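Local coordinates for probable oxidoreductase (Mycobacterium abscessus, PDB 4EYE), which probably acts as an oxidoreductase of the zinc-binding dehydrogenase superfamily, related to quinone oxidoreductases, at residues Val228-Asp233 and Glu250-Val255. Residues are numbered along the deposited sequence; the frame is centred on the assembly and turned at random.
Sequences VDMVVD and EGRLLV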
ATOM      1  N   VAL A 228     -20.989  12.494   1.080  1.00 28.87           N
ATOM      2  CA  VAL A 228     -20.471  11.255   0.499  1.00 27.17           C
ATOM      3  C   VAL A 228     -20.903  10.070   1.319  1.00 26.26           C
ATOM      4  O   VAL A 228     -21.157  10.192   2.508  1.00 26.90           O
ATOM      5  CB  VAL A 228     -18.947  11.274   0.358  1.00 26.25           C
ATOM      6  CG1 VAL A 228     -18.563  12.432  -0.550  1.00 25.99           C
ATOM      7  CG2 VAL A 228     -18.279  11.383   1.727  1.00 25.79           C
ATOM      8  N   ASP A 229     -20.928   8.907   0.690  1.00 25.21           N
ATOM      9  CA  ASP A 229     -21.312   7.681   1.386  1.00 24.56           C
ATOM     10  C   ASP A 229     -20.205   7.107   2.220  1.00 23.78           C
ATOM     11  O   ASP A 229     -20.463   6.464   3.236  1.00 23.99           O
ATOM     12  CB  ASP A 229     -21.744   6.664   0.374  1.00 24.42           C
ATOM     13  CG  ASP A 229     -22.921   7.152  -0.427  1.00 24.79           C
ATOM     14  OD1 ASP A 229     -23.966   7.409   0.202  1.00 24.72           O
ATOM     15  OD2 ASP A 229     -22.800   7.245  -1.652  1.00 24.62           O
ATOM     16  N   MET A 230     -18.979   7.351   1.778  1.00 22.90           N
ATOM     17  CA  MET A 230     -17.796   6.812   2.401  1.00 22.50           C
ATOM     18  C   MET A 230     -16.628   7.752   2.262  1.00 22.18           C
ATOM     19  O   MET A 230     -16.442   8.395   1.233  1.00 22.11           O
ATOM     20  CB  MET A 230     -17.432   5.461   1.750  1.00 22.13           C
ATOM     21  CG  MET A 230     -16.220   4.769   2.386  1.00 21.81           C
ATOM     22  SD  MET A 230     -15.915   3.170   1.584  1.00 21.35           S
ATOM     23  CE  MET A 230     -17.421   2.301   2.036  1.00 21.31           C
ATOM     24  N   VAL A 231     -15.818   7.807   3.306  1.00 22.09           N
ATOM     25  CA  VAL A 231     -14.598   8.565   3.283  1.00 21.94           C
ATOM     26  C   VAL A 231     -13.465   7.586   3.553  1.00 21.81           C
ATOM     27  O   VAL A 231     -13.560   6.759   4.469  1.00 22.29           O
ATOM     28  CB  VAL A 231     -14.606   9.706   4.341  1.00 22.11           C
ATOM     29  CG1 VAL A 231     -13.206  10.267   4.521  1.00 21.73           C
ATOM     30  CG2 VAL A 231     -15.620  10.793   3.999  1.00 22.10           C
ATOM     31  N   VAL A 232     -12.389   7.675   2.771  1.00 22.15           N
ATOM     32  CA  VAL A 232     -11.138   6.970   3.059  1.00 22.63           C
ATOM     33  C   VAL A 232     -10.116   7.963   3.562  1.00 23.83           C
ATOM     34  O   VAL A 232      -9.768   8.944   2.880  1.00 23.99           O
ATOM     35  CB  VAL A 232     -10.610   6.205   1.831  1.00 22.49           C
ATOM     36  CG1 VAL A 232      -9.215   5.592   2.121  1.00 22.00           C
ATOM     37  CG2 VAL A 232     -11.617   5.112   1.434  1.00 22.04           C
ATOM     38  N   ASP A 233      -9.653   7.734   4.776  1.00 25.89           N
ATOM     39  CA  ASP A 233      -8.739   8.664   5.433  1.00 28.32           C
ATOM     40  C   ASP A 233      -7.444   7.991   5.864  1.00 29.01           C
ATOM     41  O   ASP A 233      -7.426   7.323   6.898  1.00 28.60           O
ATOM     42  CB  ASP A 233      -9.419   9.276   6.660  1.00 30.28           C
ATOM     43  CG  ASP A 233      -8.524  10.287   7.360  1.00 32.17           C
ATOM     44  OD1 ASP A 233      -7.492  10.705   6.768  1.00 31.46           O
ATOM     45  OD2 ASP A 233      -8.848  10.645   8.511  1.00 36.89           O
ATOM     46  N   GLU A 250     -25.905   7.928   7.414  1.00 31.04           N
ATOM     47  CA  GLU A 250     -25.455   6.560   7.419  1.00 30.69           C
ATOM     48  C   GLU A 250     -24.146   6.368   6.629  1.00 29.61           C
ATOM     49  O   GLU A 250     -23.803   5.250   6.289  1.00 30.18           O
ATOM     50  CB  GLU A 250     -26.537   5.603   6.937  1.00 31.07           C
ATOM     51  CG  GLU A 250     -27.842   5.676   7.728  1.00 32.06           C
ATOM     52  CD  GLU A 250     -28.865   4.694   7.183  1.00 32.13           C
ATOM     53  OE1 GLU A 250     -29.555   5.021   6.216  1.00 32.66           O
ATOM     54  OE2 GLU A 250     -28.995   3.588   7.712  1.00 33.26           O
ATOM     55  N   GLY A 251     -23.406   7.442   6.389  1.00 28.72           N
ATOM     56  CA  GLY A 251     -22.109   7.332   5.737  1.00 27.70           C
ATOM     57  C   GLY A 251     -21.056   6.722   6.652  1.00 27.62           C
ATOM     58  O   GLY A 251     -21.260   6.579   7.856  1.00 27.58           O
ATOM     59  N   ARG A 252     -19.921   6.330   6.084  1.00 26.99           N
ATOM     60  CA  ARG A 252     -18.907   5.759   6.901  1.00 27.03           C
ATOM     61  C   ARG A 252     -17.525   6.226   6.544  1.00 26.51           C
ATOM     62  O   ARG A 252     -17.206   6.491   5.390  1.00 25.55           O
ATOM     63  CB  ARG A 252     -19.035   4.245   6.955  1.00 27.29           C
ATOM     64  CG  ARG A 252     -19.151   3.577   5.619  1.00 28.10           C
ATOM     65  CD  ARG A 252     -20.566   3.271   5.206  1.00 27.92           C
ATOM     66  NE  ARG A 252     -20.554   2.260   4.160  1.00 27.31           N
ATOM     67  CZ  ARG A 252     -20.947   2.412   2.906  1.00 26.90           C
ATOM     68  NH1 ARG A 252     -21.392   3.564   2.454  1.00 28.19           N
ATOM     69  NH2 ARG A 252     -20.876   1.390   2.077  1.00 26.60           N
ATOM     70  N   LEU A 253     -16.725   6.398   7.576  1.00 27.11           N
ATOM     71  CA  LEU A 253     -15.394   6.904   7.415  1.00 27.33           C
ATOM     72  C   LEU A 253     -14.430   5.801   7.805  1.00 27.09           C
ATOM     73  O   LEU A 253     -14.484   5.318   8.929  1.00 27.98           O
ATOM     74  CB  LEU A 253     -15.208   8.135   8.309  1.00 28.04           C
ATOM     75  CG  LEU A 253     -13.850   8.810   8.100  1.00 28.03           C
ATOM     76  CD1 LEU A 253     -14.058  10.301   8.289  1.00 29.02           C
ATOM     77  CD2 LEU A 253     -12.784   8.246   9.007  1.00 28.00           C
ATOM     78  N   LEU A 254     -13.591   5.388   6.868  1.00 26.47           N
ATOM     79  CA  LEU A 254     -12.569   4.392   7.126  1.00 26.49           C
ATOM     80  C   LEU A 254     -11.260   5.060   7.463  1.00 26.39           C
ATOM     81  O   LEU A 254     -10.734   5.879   6.704  1.00 26.14           O
ATOM     82  CB  LEU A 254     -12.368   3.466   5.934  1.00 26.28           C
ATOM     83  CG  LEU A 254     -13.636   2.903   5.250  1.00 27.73           C
ATOM     84  CD1 LEU A 254     -13.316   1.649   4.427  1.00 26.93           C
ATOM     85  CD2 LEU A 254     -14.827   2.656   6.161  1.00 27.37           C
ATOM     86  N   VAL A 255     -10.731   4.708   8.615  1.00 27.38           N
ATOM     87  CA  VAL A 255      -9.421   5.181   9.008  1.00 28.47           C
ATOM     88  C   VAL A 255      -8.448   4.079   8.721  1.00 27.41           C
ATOM     89  O   VAL A 255      -8.556   3.017   9.306  1.00 26.42           O
ATOM     90  CB  VAL A 255      -9.383   5.567  10.501  1.00 29.94           C
ATOM     91  CG1 VAL A 255      -7.939   5.892  10.914  1.00 30.39           C
ATOM     92  CG2 VAL A 255     -10.317   6.769  10.727  1.00 30.31           C
TER
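Asp229 O takes two hydrogen bonds from a single residue, Arg252: the backbone N at 2.9 Å and, from the opposite face of the carbonyl plane, the side-chain NH1 at 3.1 Å. The second is the more bent, its donor standing well above that plane. It is possible because CG lies between the backbone N and carbonyl carbon of Arg252 (chi1 50°) and the chain bends at chi2, bringing the guanidinium back to the start of the neighbouring strand. Met230 CE rests over one guanidinium face, offset toward its rim, 3.6 Å from Arg252 CZ; the thioether chain runs out extended and turns only at chi3 (-64°) to place this methyl. Arg252 NH2 is held from elsewhere, by a salt bridge to Glu161 and a hydrogen bond to Gly155 O.

The bond from Arg252 N opens the regular parallel series. Val231 straddles Leu253, giving its N to Arg252 O (2.8 Å) and its O to Leu254 N (2.8 Å), and Asp233 N closes the series on Leu254 O. On one face Met230 SD meets Leu254 CD1 at 4.1 Å; on the other, Val231 CG1 packs on Leu253 CD1 at 3.9 Å. The strands, a beta-alpha-beta unit connected through helix 240-245, belong to a six-stranded parallel Rossmann-type sheet, which in this family normally forms the nucleotide-binding domain. They lie between strands 162-165 and 277-280, with helix 143-154 covering the Met230 and Leu254 face and helix 240-245 the Leu253 face.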